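Glycine oxidase (Bacillus cereus ATCC 14579, PDB 7CYX) probably oxidises glycine with molecular oxygen to glyoxylate, ammonium and hydrogen peroxide, using bound FAD, in a step of thiamine diphosphate biosynthesis. Local coordinates at residues S40-A45 and L307-N312; W223-V228 and A329-Y334; V204-A207 and W211-K214. All blocks are in the same frame, centred on the assembly; numbering follows the deposited sequence.

Contact 1 (S40-A45 and L307-N312); sequences SEASKA and LRPQSN. With FAD (flavin-adenine dinucleotide), chain C.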
loop_
_atom_site.group_PDB
_atom_site.type_symbol
_atom_site.label_atom_id
_atom_site.label_comp_id
_atom_site.label_asym_id
_atom_site.label_seq_id
_atom_site.Cartn_x
_atom_site.Cartn_y
_atom_site.Cartn_z
ATOM N N SER A 40 7.223 -12.436 -6.971
ATOM C CA SER A 40 8.373 -12.076 -7.797
ATOM C C SER A 40 8.013 -12.106 -9.285
ATOM O O SER A 40 8.749 -11.536 -10.076
ATOM C CB SER A 40 9.561 -12.978 -7.525
ATOM O OG SER A 40 10.413 -12.410 -6.543
ATOM N N GLU A 41 6.925 -12.802 -9.654
ATOM C CA GLU A 41 6.684 -13.169 -11.056
ATOM C C GLU A 41 5.287 -12.706 -11.493
ATOM O O GLU A 41 4.992 -11.518 -11.381
ATOM C CB GLU A 41 6.954 -14.659 -11.240
ATOM C CG GLU A 41 8.392 -15.055 -10.956
ATOM C CD GLU A 41 9.405 -14.473 -11.920
ATOM O OE1 GLU A 41 8.975 -13.815 -12.865
ATOM O OE2 GLU A 41 10.618 -14.692 -11.724
ATOM N N ALA A 42 4.463 -13.598 -12.059
ATOM C CA ALA A 42 3.218 -13.147 -12.677
ATOM C C ALA A 42 2.438 -12.288 -11.680
ATOM O O ALA A 42 1.880 -11.265 -12.044
ATOM C CB ALA A 42 2.381 -14.316 -13.131
ATOM N N SER A 43 2.437 -12.693 -10.413
ATOM C CA SER A 43 1.513 -12.119 -9.433
ATOM C C SER A 43 1.847 -10.656 -9.101
ATOM O O SER A 43 1.017 -9.988 -8.487
ATOM C CB SER A 43 1.431 -12.968 -8.182
ATOM O OG SER A 43 0.969 -14.278 -8.488
ATOM N N LYS A 44 3.024 -10.138 -9.490
ATOM C CA LYS A 44 3.310 -8.705 -9.246
ATOM C C LYS A 44 3.168 -7.890 -10.538
ATOM O O LYS A 44 3.191 -6.662 -10.501
ATOM C CB LYS A 44 4.691 -8.508 -8.622
ATOM C CG LYS A 44 5.854 -8.395 -9.591
ATOM C CD LYS A 44 7.129 -7.882 -8.967
ATOM C CE LYS A 44 8.337 -8.173 -9.840
ATOM N NZ LYS A 44 9.434 -7.203 -9.611
ATOM N N ALA A 45 3.014 -8.588 -11.667
ATOM C CA ALA A 45 2.909 -7.984 -12.968
ATOM C C ALA A 45 1.438 -7.773 -13.351
ATOM O O ALA A 45 1.145 -6.982 -14.214
ATOM C CB ALA A 45 3.630 -8.863 -13.956
ATOM N N LEU A 307 4.993 -13.055 -16.694
ATOM C CA LEU A 307 4.937 -14.368 -17.359
ATOM C C LEU A 307 3.673 -15.120 -16.921
ATOM O O LEU A 307 3.685 -15.826 -15.897
ATOM C CB LEU A 307 6.202 -15.164 -17.009
ATOM C CG LEU A 307 7.516 -14.447 -17.327
ATOM C CD1 LEU A 307 8.706 -15.365 -17.084
ATOM C CD2 LEU A 307 7.536 -13.929 -18.758
ATOM N N ARG A 308 2.598 -14.964 -17.713
ATOM C CA ARG A 308 1.360 -15.663 -17.477
ATOM C C ARG A 308 1.586 -17.162 -17.597
ATOM O O ARG A 308 2.037 -17.654 -18.638
ATOM C CB ARG A 308 0.287 -15.309 -18.506
ATOM C CG ARG A 308 0.015 -13.825 -18.688
ATOM C CD ARG A 308 -0.882 -13.648 -19.891
ATOM N NE ARG A 308 -1.142 -12.269 -20.223
ATOM C CZ ARG A 308 -0.424 -11.574 -21.079
ATOM N NH1 ARG A 308 0.761 -12.035 -21.447
ATOM N NH2 ARG A 308 -0.913 -10.450 -21.583
ATOM N N PRO A 309 1.185 -17.940 -16.572
ATOM C CA PRO A 309 1.330 -19.395 -16.610
ATOM C C PRO A 309 0.193 -20.103 -17.368
ATOM O O PRO A 309 -0.782 -20.523 -16.764
ATOM C CB PRO A 309 1.310 -19.762 -15.124
ATOM C CG PRO A 309 0.392 -18.745 -14.516
ATOM C CD PRO A 309 0.584 -17.465 -15.317
ATOM N N GLN A 310 0.359 -20.262 -18.684
ATOM C CA GLN A 310 -0.550 -21.051 -19.494
ATOM C C GLN A 310 -0.467 -22.523 -19.061
ATOM O O GLN A 310 0.572 -23.017 -18.628
ATOM C CB GLN A 310 -0.263 -20.886 -20.984
ATOM C CG GLN A 310 -1.222 -21.648 -21.906
ATOM C CD GLN A 310 -2.684 -21.468 -21.560
ATOM O OE1 GLN A 310 -3.178 -21.970 -20.553
ATOM N NE2 GLN A 310 -3.392 -20.755 -22.415
ATOM N N SER A 311 -1.606 -23.179 -19.202
ATOM C CA SER A 311 -1.766 -24.612 -18.897
ATOM C C SER A 311 -1.635 -25.386 -20.208
ATOM O O SER A 311 -2.070 -24.881 -21.223
ATOM C CB SER A 311 -3.121 -24.818 -18.302
ATOM O OG SER A 311 -3.326 -26.167 -17.989
ATOM N N ASN A 312 -1.084 -26.591 -20.183
ATOM C CA ASN A 312 -1.038 -27.377 -21.438
ATOM C C ASN A 312 -2.446 -27.882 -21.759
ATOM O O ASN A 312 -2.735 -28.046 -22.930
ATOM C CB ASN A 312 -0.065 -28.547 -21.356
ATOM C CG ASN A 312 1.365 -28.135 -21.593
ATOM O OD1 ASN A 312 1.625 -27.049 -22.075
ATOM N ND2 ASN A 312 2.296 -28.995 -21.245
HETATM P PA FAD C . 3.548 -16.805 -10.111
HETATM O O1A FAD C . 3.103 -15.526 -9.521
HETATM O O2A FAD C . 4.488 -16.724 -11.282
HETATM O O5B FAD C . 4.117 -17.669 -8.926
HETATM C C5B FAD C . 4.936 -18.759 -9.195
HETATM C C4B FAD C . 6.044 -18.652 -8.182
HETATM O O4B FAD C . 6.644 -19.927 -8.055
HETATM C C3B FAD C . 7.136 -17.701 -8.618
HETATM O O3B FAD C . 7.274 -16.705 -7.581
HETATM C C2B FAD C . 8.402 -18.545 -8.742
HETATM O O2B FAD C . 9.526 -17.900 -8.127
HETATM C C1B FAD C . 8.058 -19.748 -7.917
HETATM N N9A FAD C . 8.721 -20.994 -8.295
HETATM C C8A FAD C . 8.663 -21.576 -9.509
HETATM N N7A FAD C . 9.369 -22.722 -9.509
HETATM C C5A FAD C . 9.842 -22.898 -8.265
HETATM C C6A FAD C . 10.655 -23.920 -7.610
HETATM N N6A FAD C . 11.071 -24.967 -8.355
HETATM N N1A FAD C . 10.986 -23.737 -6.305
HETATM C C2A FAD C . 10.566 -22.656 -5.636
HETATM N N3A FAD C . 9.813 -21.672 -6.179
HETATM C C4A FAD C . 9.420 -21.755 -7.465
HETATM N N1 FAD C . -4.930 -12.223 -13.645
HETATM C C2 FAD C . -6.166 -11.739 -13.298
HETATM O O2 FAD C . -6.867 -12.505 -12.595
HETATM N N3 FAD C . -6.606 -10.514 -13.678
HETATM C C4 FAD C . -5.803 -9.693 -14.389
HETATM O O4 FAD C . -6.140 -8.529 -14.731
HETATM C C4X FAD C . -4.466 -10.183 -14.811
HETATM N N5 FAD C . -3.643 -9.437 -15.557
HETATM C C5X FAD C . -2.423 -9.894 -15.906
HETATM C C6 FAD C . -1.585 -9.083 -16.651
HETATM C C7 FAD C . -0.334 -9.540 -17.028
HETATM C C7M FAD C . 0.584 -8.662 -17.860
HETATM C C8 FAD C . 0.120 -10.865 -16.621
HETATM C C8M FAD C . 1.499 -11.383 -17.006
HETATM C C9 FAD C . -0.703 -11.654 -15.885
HETATM C C9A FAD C . -1.957 -11.236 -15.502
HETATM N N10 FAD C . -2.788 -12.046 -14.716
HETATM C C10 FAD C . -4.061 -11.530 -14.382
HETATM C "C1'" FAD C . -2.463 -13.431 -14.346
HETATM C "C2'" FAD C . -1.832 -13.701 -13.018
HETATM O "O2'" FAD C . -0.623 -12.926 -12.942
HETATM C "C3'" FAD C . -1.514 -15.185 -12.962
HETATM O "O3'" FAD C . -2.572 -16.004 -13.543
HETATM C "C4'" FAD C . -1.133 -15.510 -11.512
HETATM O "O4'" FAD C . -0.172 -14.557 -11.026
HETATM C "C5'" FAD C . -0.477 -16.856 -11.371
HETATM O "O5'" FAD C . 0.032 -16.931 -10.052
HETATM P P FAD C . 1.022 -18.117 -9.661
HETATM O O1P FAD C . 0.547 -19.402 -10.233
HETATM O O2P FAD C . 1.310 -17.977 -8.190
HETATM O O3P FAD C . 2.275 -17.688 -10.600
HETATM O O HOH W 1 6.811 -12.534 -14.245
#

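Contact 2 (W223-V228 and A329-Y334); sequences WGTYPV and ACTGHY. With FAD (flavin-adenine dinucleotide), chain C.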
loop_
_atom_site.group_PDB
_atom_site.type_symbol
_atom_site.label_atom_id
_atom_site.label_comp_id
_atom_site.label_asym_id
_atom_site.label_seq_id
_atom_site.Cartn_x
_atom_site.Cartn_y
_atom_site.Cartn_z
ATOM N N TRP A 223 1.513 -33.215 -18.724
ATOM C CA TRP A 223 0.951 -32.144 -17.879
ATOM C C TRP A 223 2.009 -31.057 -17.814
ATOM O O TRP A 223 3.171 -31.410 -17.729
ATOM C CB TRP A 223 0.642 -32.677 -16.487
ATOM C CG TRP A 223 -0.671 -33.381 -16.407
ATOM C CD1 TRP A 223 -1.293 -34.063 -17.401
ATOM C CD2 TRP A 223 -1.523 -33.477 -15.262
ATOM N NE1 TRP A 223 -2.471 -34.574 -16.952
ATOM C CE2 TRP A 223 -2.636 -34.238 -15.644
ATOM C CE3 TRP A 223 -1.459 -32.986 -13.962
ATOM C CZ2 TRP A 223 -3.676 -34.524 -14.773
ATOM C CZ3 TRP A 223 -2.485 -33.273 -13.100
ATOM C CH2 TRP A 223 -3.573 -34.032 -13.499
ATOM N N GLY A 224 1.617 -29.792 -17.888
ATOM C CA GLY A 224 2.636 -28.741 -17.789
ATOM C C GLY A 224 2.100 -27.341 -17.970
ATOM O O GLY A 224 0.959 -27.181 -18.357
ATOM N N THR A 225 2.944 -26.370 -17.657
ATOM C CA THR A 225 2.633 -24.940 -17.831
ATOM C C THR A 225 3.790 -24.309 -18.595
ATOM O O THR A 225 4.885 -24.836 -18.547
ATOM C CB THR A 225 2.448 -24.240 -16.483
ATOM O OG1 THR A 225 3.656 -24.390 -15.747
ATOM C CG2 THR A 225 1.300 -24.795 -15.677
ATOM N N TYR A 226 3.513 -23.226 -19.296
ATOM C CA TYR A 226 4.557 -22.489 -20.033
ATOM C C TYR A 226 4.239 -21.007 -19.907
ATOM O O TYR A 226 3.089 -20.662 -19.713
ATOM C CB TYR A 226 4.651 -22.949 -21.485
ATOM C CG TYR A 226 3.401 -22.785 -22.303
ATOM C CD1 TYR A 226 3.153 -21.630 -23.005
ATOM C CD2 TYR A 226 2.472 -23.798 -22.384
ATOM C CE1 TYR A 226 2.010 -21.485 -23.765
ATOM C CE2 TYR A 226 1.319 -23.669 -23.131
ATOM C CZ TYR A 226 1.089 -22.507 -23.830
ATOM O OH TYR A 226 -0.043 -22.378 -24.565
ATOM N N PRO A 227 5.244 -20.123 -19.981
ATOM C CA PRO A 227 5.031 -18.676 -19.879
ATOM C C PRO A 227 4.491 -17.971 -21.130
ATOM O O PRO A 227 5.029 -18.133 -22.224
ATOM C CB PRO A 227 6.461 -18.118 -19.693
ATOM C CG PRO A 227 7.324 -19.116 -20.449
ATOM C CD PRO A 227 6.675 -20.456 -20.116
ATOM N N VAL A 228 3.489 -17.116 -20.933
ATOM C CA VAL A 228 3.052 -16.237 -21.981
ATOM C C VAL A 228 3.380 -14.812 -21.542
ATOM O O VAL A 228 2.744 -14.263 -20.660
ATOM C CB VAL A 228 1.572 -16.475 -22.333
ATOM C CG1 VAL A 228 1.086 -15.511 -23.396
ATOM C CG2 VAL A 228 1.338 -17.928 -22.763
ATOM N N ALA A 329 -1.333 -30.314 -6.736
ATOM C CA ALA A 329 -0.999 -29.383 -7.811
ATOM C C ALA A 329 -2.027 -28.256 -7.826
ATOM O O ALA A 329 -3.203 -28.513 -7.576
ATOM C CB ALA A 329 -0.996 -30.104 -9.143
ATOM N N CYS A 330 -1.570 -27.045 -8.166
ATOM C CA CYS A 330 -2.403 -25.850 -8.237
ATOM C C CYS A 330 -1.660 -24.765 -9.036
ATOM O O CYS A 330 -1.121 -23.844 -8.460
ATOM C CB CYS A 330 -2.804 -25.382 -6.833
ATOM S SG CYS A 330 -4.182 -24.202 -6.824
ATOM N N THR A 331 -1.662 -24.898 -10.375
ATOM C CA THR A 331 -1.026 -23.955 -11.317
ATOM C C THR A 331 -1.636 -24.106 -12.704
ATOM O O THR A 331 -2.213 -25.120 -13.007
ATOM C CB THR A 331 0.479 -24.185 -11.524
ATOM O OG1 THR A 331 0.696 -25.574 -11.289
ATOM C CG2 THR A 331 1.331 -23.332 -10.615
ATOM N N GLY A 332 -1.445 -23.071 -13.525
ATOM C CA GLY A 332 -1.916 -23.018 -14.886
ATOM C C GLY A 332 -3.154 -22.160 -15.018
ATOM O O GLY A 332 -4.007 -22.474 -15.830
ATOM N N HIS A 333 -3.219 -21.067 -14.239
ATOM C CA HIS A 333 -4.388 -20.199 -14.166
ATOM C C HIS A 333 -4.353 -19.144 -15.273
ATOM O O HIS A 333 -5.317 -18.380 -15.456
ATOM C CB HIS A 333 -4.474 -19.535 -12.780
ATOM C CG HIS A 333 -4.792 -20.471 -11.662
ATOM N ND1 HIS A 333 -3.838 -21.261 -11.088
ATOM C CD2 HIS A 333 -5.956 -20.729 -11.014
ATOM C CE1 HIS A 333 -4.377 -21.962 -10.098
ATOM N NE2 HIS A 333 -5.691 -21.668 -10.039
ATOM N N TYR A 334 -3.211 -19.056 -15.961
ATOM C CA TYR A 334 -3.069 -18.263 -17.169
ATOM C C TYR A 334 -3.472 -16.819 -16.877
ATOM O O TYR A 334 -2.769 -16.160 -16.173
ATOM C CB TYR A 334 -3.846 -18.913 -18.313
ATOM C CG TYR A 334 -3.625 -18.269 -19.652
ATOM C CD1 TYR A 334 -2.380 -17.762 -20.001
ATOM C CD2 TYR A 334 -4.637 -18.212 -20.594
ATOM C CE1 TYR A 334 -2.147 -17.194 -21.241
ATOM C CE2 TYR A 334 -4.424 -17.635 -21.838
ATOM C CZ TYR A 334 -3.169 -17.137 -22.166
ATOM O OH TYR A 334 -2.922 -16.573 -23.386
HETATM P PA FAD C . 3.548 -16.805 -10.111
HETATM O O1A FAD C . 3.103 -15.526 -9.521
HETATM O O2A FAD C . 4.488 -16.724 -11.282
HETATM O O5B FAD C . 4.117 -17.669 -8.926
HETATM C C5B FAD C . 4.936 -18.759 -9.195
HETATM C C4B FAD C . 6.044 -18.652 -8.182
HETATM O O4B FAD C . 6.644 -19.927 -8.055
HETATM C C3B FAD C . 7.136 -17.701 -8.618
HETATM O O3B FAD C . 7.274 -16.705 -7.581
HETATM C C2B FAD C . 8.402 -18.545 -8.742
HETATM O O2B FAD C . 9.526 -17.900 -8.127
HETATM C C1B FAD C . 8.058 -19.748 -7.917
HETATM N N9A FAD C . 8.721 -20.994 -8.295
HETATM C C8A FAD C . 8.663 -21.576 -9.509
HETATM N N7A FAD C . 9.369 -22.722 -9.509
HETATM C C5A FAD C . 9.842 -22.898 -8.265
HETATM C C6A FAD C . 10.655 -23.920 -7.610
HETATM N N6A FAD C . 11.071 -24.967 -8.355
HETATM N N1A FAD C . 10.986 -23.737 -6.305
HETATM C C2A FAD C . 10.566 -22.656 -5.636
HETATM N N3A FAD C . 9.813 -21.672 -6.179
HETATM C C4A FAD C . 9.420 -21.755 -7.465
HETATM N N1 FAD C . -4.930 -12.223 -13.645
HETATM C C2 FAD C . -6.166 -11.739 -13.298
HETATM O O2 FAD C . -6.867 -12.505 -12.595
HETATM N N3 FAD C . -6.606 -10.514 -13.678
HETATM C C4 FAD C . -5.803 -9.693 -14.389
HETATM O O4 FAD C . -6.140 -8.529 -14.731
HETATM C C4X FAD C . -4.466 -10.183 -14.811
HETATM N N5 FAD C . -3.643 -9.437 -15.557
HETATM C C5X FAD C . -2.423 -9.894 -15.906
HETATM C C6 FAD C . -1.585 -9.083 -16.651
HETATM C C7 FAD C . -0.334 -9.540 -17.028
HETATM C C7M FAD C . 0.584 -8.662 -17.860
HETATM C C8 FAD C . 0.120 -10.865 -16.621
HETATM C C8M FAD C . 1.499 -11.383 -17.006
HETATM C C9 FAD C . -0.703 -11.654 -15.885
HETATM C C9A FAD C . -1.957 -11.236 -15.502
HETATM N N10 FAD C . -2.788 -12.046 -14.716
HETATM C C10 FAD C . -4.061 -11.530 -14.382
HETATM C "C1'" FAD C . -2.463 -13.431 -14.346
HETATM C "C2'" FAD C . -1.832 -13.701 -13.018
HETATM O "O2'" FAD C . -0.623 -12.926 -12.942
HETATM C "C3'" FAD C . -1.514 -15.185 -12.962
HETATM O "O3'" FAD C . -2.572 -16.004 -13.543
HETATM C "C4'" FAD C . -1.133 -15.510 -11.512
HETATM O "O4'" FAD C . -0.172 -14.557 -11.026
HETATM C "C5'" FAD C . -0.477 -16.856 -11.371
HETATM O "O5'" FAD C . 0.032 -16.931 -10.052
HETATM P P FAD C . 1.022 -18.117 -9.661
HETATM O O1P FAD C . 0.547 -19.402 -10.233
HETATM O O2P FAD C . 1.310 -17.977 -8.190
HETATM O O3P FAD C . 2.275 -17.688 -10.600
#

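Contact 3 (V204-A207 and W211-K214); sequences VVIA and WSTK. With FAD (flavin-adenine dinucleotide), chain C.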
loop_
_atom_site.group_PDB
_atom_site.type_symbol
_atom_site.label_atom_id
_atom_site.label_comp_id
_atom_site.label_asym_id
_atom_site.label_seq_id
_atom_site.Cartn_x
_atom_site.Cartn_y
_atom_site.Cartn_z
ATOM N N VAL A 204 2.764 -31.933 -0.284
ATOM C CA VAL A 204 3.366 -30.943 -1.131
ATOM C C VAL A 204 2.266 -30.351 -2.001
ATOM O O VAL A 204 1.378 -31.089 -2.409
ATOM C CB VAL A 204 4.472 -31.551 -2.003
ATOM C CG1 VAL A 204 4.688 -30.756 -3.277
ATOM C CG2 VAL A 204 5.772 -31.657 -1.232
ATOM N N VAL A 205 2.363 -29.045 -2.278
ATOM C CA VAL A 205 1.588 -28.400 -3.314
ATOM C C VAL A 205 2.518 -27.690 -4.310
ATOM O O VAL A 205 3.332 -26.831 -3.935
ATOM C CB VAL A 205 0.570 -27.411 -2.735
ATOM C CG1 VAL A 205 -0.351 -26.911 -3.831
ATOM C CG2 VAL A 205 -0.222 -28.023 -1.586
ATOM N N ILE A 206 2.341 -28.038 -5.587
ATOM C CA ILE A 206 3.043 -27.449 -6.708
ATOM C C ILE A 206 2.279 -26.202 -7.147
ATOM O O ILE A 206 1.247 -26.326 -7.799
ATOM C CB ILE A 206 3.170 -28.460 -7.866
ATOM C CG1 ILE A 206 3.923 -29.724 -7.455
ATOM C CG2 ILE A 206 3.826 -27.822 -9.080
ATOM C CD1 ILE A 206 3.895 -30.811 -8.509
ATOM N N ALA A 207 2.822 -25.023 -6.808
ATOM C CA ALA A 207 2.283 -23.732 -7.174
ATOM C C ALA A 207 3.358 -22.879 -7.863
ATOM O O ALA A 207 3.596 -21.735 -7.461
ATOM C CB ALA A 207 1.784 -23.053 -5.923
ATOM N N TRP A 211 6.663 -22.308 -14.226
ATOM C CA TRP A 211 7.840 -23.203 -14.045
ATOM C C TRP A 211 7.437 -24.581 -13.499
ATOM O O TRP A 211 8.302 -25.394 -13.134
ATOM C CB TRP A 211 8.841 -22.536 -13.083
ATOM C CG TRP A 211 9.467 -21.276 -13.599
ATOM C CD1 TRP A 211 10.669 -21.175 -14.230
ATOM C CD2 TRP A 211 8.937 -19.936 -13.533
ATOM N NE1 TRP A 211 10.920 -19.877 -14.580
ATOM C CE2 TRP A 211 9.885 -19.087 -14.151
ATOM C CE3 TRP A 211 7.767 -19.363 -13.019
ATOM C CZ2 TRP A 211 9.688 -17.708 -14.279
ATOM C CZ3 TRP A 211 7.575 -18.002 -13.140
ATOM C CH2 TRP A 211 8.524 -17.187 -13.762
ATOM N N SER A 212 6.129 -24.843 -13.400
ATOM C CA SER A 212 5.637 -26.055 -12.727
ATOM C C SER A 212 5.925 -27.337 -13.529
ATOM O O SER A 212 5.845 -28.402 -12.955
ATOM C CB SER A 212 4.150 -25.961 -12.424
ATOM O OG SER A 212 3.881 -24.914 -11.504
ATOM N N THR A 213 6.226 -27.239 -14.828
ATOM C CA THR A 213 6.219 -28.409 -15.722
ATOM C C THR A 213 6.995 -29.607 -15.141
ATOM O O THR A 213 6.440 -30.694 -15.071
ATOM C CB THR A 213 6.699 -28.043 -17.130
ATOM O OG1 THR A 213 5.698 -27.191 -17.691
ATOM C CG2 THR A 213 6.883 -29.254 -18.021
ATOM N N LYS A 214 8.270 -29.437 -14.779
ATOM C CA LYS A 214 9.098 -30.575 -14.290
ATOM C C LYS A 214 8.400 -31.318 -13.141
ATOM O O LYS A 214 8.340 -32.513 -13.166
ATOM C CB LYS A 214 10.490 -30.136 -13.821
ATOM C CG LYS A 214 11.653 -30.641 -14.671
ATOM C CD LYS A 214 12.774 -29.627 -14.898
ATOM C CE LYS A 214 13.369 -29.707 -16.296
ATOM N NZ LYS A 214 14.287 -28.576 -16.579
HETATM P PA FAD C . 3.548 -16.805 -10.111
HETATM O O1A FAD C . 3.103 -15.526 -9.521
HETATM O O2A FAD C . 4.488 -16.724 -11.282
HETATM O O5B FAD C . 4.117 -17.669 -8.926
HETATM C C5B FAD C . 4.936 -18.759 -9.195
HETATM C C4B FAD C . 6.044 -18.652 -8.182
HETATM O O4B FAD C . 6.644 -19.927 -8.055
HETATM C C3B FAD C . 7.136 -17.701 -8.618
HETATM O O3B FAD C . 7.274 -16.705 -7.581
HETATM C C2B FAD C . 8.402 -18.545 -8.742
HETATM O O2B FAD C . 9.526 -17.900 -8.127
HETATM C C1B FAD C . 8.058 -19.748 -7.917
HETATM N N9A FAD C . 8.721 -20.994 -8.295
HETATM C C8A FAD C . 8.663 -21.576 -9.509
HETATM N N7A FAD C . 9.369 -22.722 -9.509
HETATM C C5A FAD C . 9.842 -22.898 -8.265
HETATM C C6A FAD C . 10.655 -23.920 -7.610
HETATM N N6A FAD C . 11.071 -24.967 -8.355
HETATM N N1A FAD C . 10.986 -23.737 -6.305
HETATM C C2A FAD C . 10.566 -22.656 -5.636
HETATM N N3A FAD C . 9.813 -21.672 -6.179
HETATM C C4A FAD C . 9.420 -21.755 -7.465
HETATM N N1 FAD C . -4.930 -12.223 -13.645
HETATM C C2 FAD C . -6.166 -11.739 -13.298
HETATM O O2 FAD C . -6.867 -12.505 -12.595
HETATM N N3 FAD C . -6.606 -10.514 -13.678
HETATM C C4 FAD C . -5.803 -9.693 -14.389
HETATM O O4 FAD C . -6.140 -8.529 -14.731
HETATM C C4X FAD C . -4.466 -10.183 -14.811
HETATM N N5 FAD C . -3.643 -9.437 -15.557
HETATM C C5X FAD C . -2.423 -9.894 -15.906
HETATM C C6 FAD C . -1.585 -9.083 -16.651
HETATM C C7 FAD C . -0.334 -9.540 -17.028
HETATM C C7M FAD C . 0.584 -8.662 -17.860
HETATM C C8 FAD C . 0.120 -10.865 -16.621
HETATM C C8M FAD C . 1.499 -11.383 -17.006
HETATM C C9 FAD C . -0.703 -11.654 -15.885
HETATM C C9A FAD C . -1.957 -11.236 -15.502
HETATM N N10 FAD C . -2.788 -12.046 -14.716
HETATM C C10 FAD C . -4.061 -11.530 -14.382
HETATM C "C1'" FAD C . -2.463 -13.431 -14.346
HETATM C "C2'" FAD C . -1.832 -13.701 -13.018
HETATM O "O2'" FAD C . -0.623 -12.926 -12.942
HETATM C "C3'" FAD C . -1.514 -15.185 -12.962
HETATM O "O3'" FAD C . -2.572 -16.004 -13.543
HETATM C "C4'" FAD C . -1.133 -15.510 -11.512
HETATM O "O4'" FAD C . -0.172 -14.557 -11.026
HETATM C "C5'" FAD C . -0.477 -16.856 -11.371
HETATM O "O5'" FAD C . 0.032 -16.931 -10.052
HETATM P P FAD C . 1.022 -18.117 -9.661
HETATM O O1P FAD C . 0.547 -19.402 -10.233
HETATM O O2P FAD C . 1.310 -17.977 -8.190
HETATM O O3P FAD C . 2.275 -17.688 -10.600
#

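Contact 1 (S40-A45 and L307-N312)
Ala42 and Leu307 meet beside the ribityl and pyrophosphate part of FAD, in the cofactor pocket of a DAO-family flavoenzyme, where a short helix of about 42-45 faces the end of strand 299-311. The methyl of Ala42 points at the strand: CB lies 3.4 Å from Leu307 O and 4.2 Å from CD of the Pro309 ring. No direct hydrogen bond joins the two segments. A water does bridge them, donating to Glu41 OE1 and weakly accepting from Leu307 N, while Lys274 makes a salt bridge to the same carboxylate oxygen.

FAD is the third party. The amides of Ala42 and Ser43 donate to its phosphate oxygens O2A and O1A. With Ser43 OG beside its own backbone N (chi1 -60°), the hydroxyl reaches both O1A, 2.7 Å from OG, and the ribityl O4', which donates to it. From the strand side, Pro309 CG packs 3.8 Å from FAD C5'. Arg308 turns away from the helix; its guanidinium has flavin C8 over one face, and NH1 and NH2 are bonded to Val228 O and Thr266 O respectively. Nearer the backbone, Arg308 CG lies 3.3 Å from the flavin methyl C8M.

Contact 2 (W223-V228 and A329-Y334)
This is apolar packing between two segments that belong to different sheets, Thr225 and Val228 of strand 225-236 meeting Thr331, Gly332 and Tyr334 where strand 327-331 runs out into the FAD pocket. No hydrogen bond crosses between them, and the touching parts run only 26° apart. Thr225 presents its methyl: CG2 comes 3.8 Å from Gly332 CA and 4.3 Å from Thr331 CB. The torsion that sets CG2 anti to the carbonyl carbon (OG1 at chi1 59°) turns the hydroxyl elsewhere, to Gly209 O. Gly332, at a positive phi of 103°, carries the chain from the strand into the loop with its CA against that methyl.

Farther along, Val228 and Tyr334 cross at a slant, with CG2 3.9 Å from ring atom CE1 and CG1 4.1 Å from the phenol OH. While the ring reaches the strand, the backbone of Tyr334 serves the cofactor: its O accepts from FAD O3' at 2.6 Å.

Strand 299-311 pairs with strand 225-236 and sends Arg308 and Gln310 against Tyr334, and Met267 of strand 260-269 touches both Val228 and Tyr334. On another flank, Cys330 and Thr331 form a classic beta bulge opposite Tyr317, and Cys330 packs on helix 341-352.

Contact 3 (V204-A207 and W211-K214)
Strand 203-206 of the FAD-binding sheet runs here into a short loop leading to helix 213-216, and Ile206 and Ser212 meet across that loop beside the adenosine half of the cofactor. Their CA atoms are 6.7 Å apart. The gamma methyl of Ile206 does the touching: CG2, anti to the backbone N while CG1 runs beside it (chi1 -59°), sits 3.8 Å from Ser212 CB and 3.8 Å from Ser212 OG. That is van der Waals packing of a methyl on a hydroxymethyl group, with no hydrogen bond from one segment to the other. The polar end of Ser212 is engaged inside the loop, where OG is hydrogen-bonded to Gly209 O; weaker bonds link it to Gly208 N and Thr331 OG1. Ser212 OG also passes 4.2 Å from Ala207 C.

Ala207 and Trp211 bring the loop against FAD. Ala207 O lies 3.6 Å from the ribose oxygen O4B, and Trp211 CB lies 3.6 Å from adenine N7A. The indole reaches toward the pyrophosphate, which puts O2A at the ring edge, in its plane, 3.8 Å from CZ3. Lys35 makes a cation-pi contact with the same indole.

Ala207 touches a glycine-rich segment of GxGxxG pattern, and the loop at the C-terminal end of strand 203-206, which runs parallel to its neighbours 5-10 and 327-331, meets the cofactor, consistent with a Rossmann-type FAD-binding domain.

How the contacts relate
Along the chain contact 3 closes first and lies within the long loop that contact 1 closes, whereas contacts 1 and 2 interleave. The centres of contact 1 and contact 2 are about 8 Å apart, those of contact 2 and contact 3 about 9 Å, and those of contact 1 and contact 3 about 13 Å. Strands 225-236 and 299-311, neighbours in the eight-stranded sheet, tie contact 1 to contact 2; strands 203-206 and 327-331, neighbours in the six-stranded one, tie contact 2 to contact 3. Contact 2 thus joins the two sheets. Trp211 packs on Glu41 and Leu307, linking contacts 3 and 1 directly. All three touch FAD, lining it from adenine through pyrophosphate to flavin.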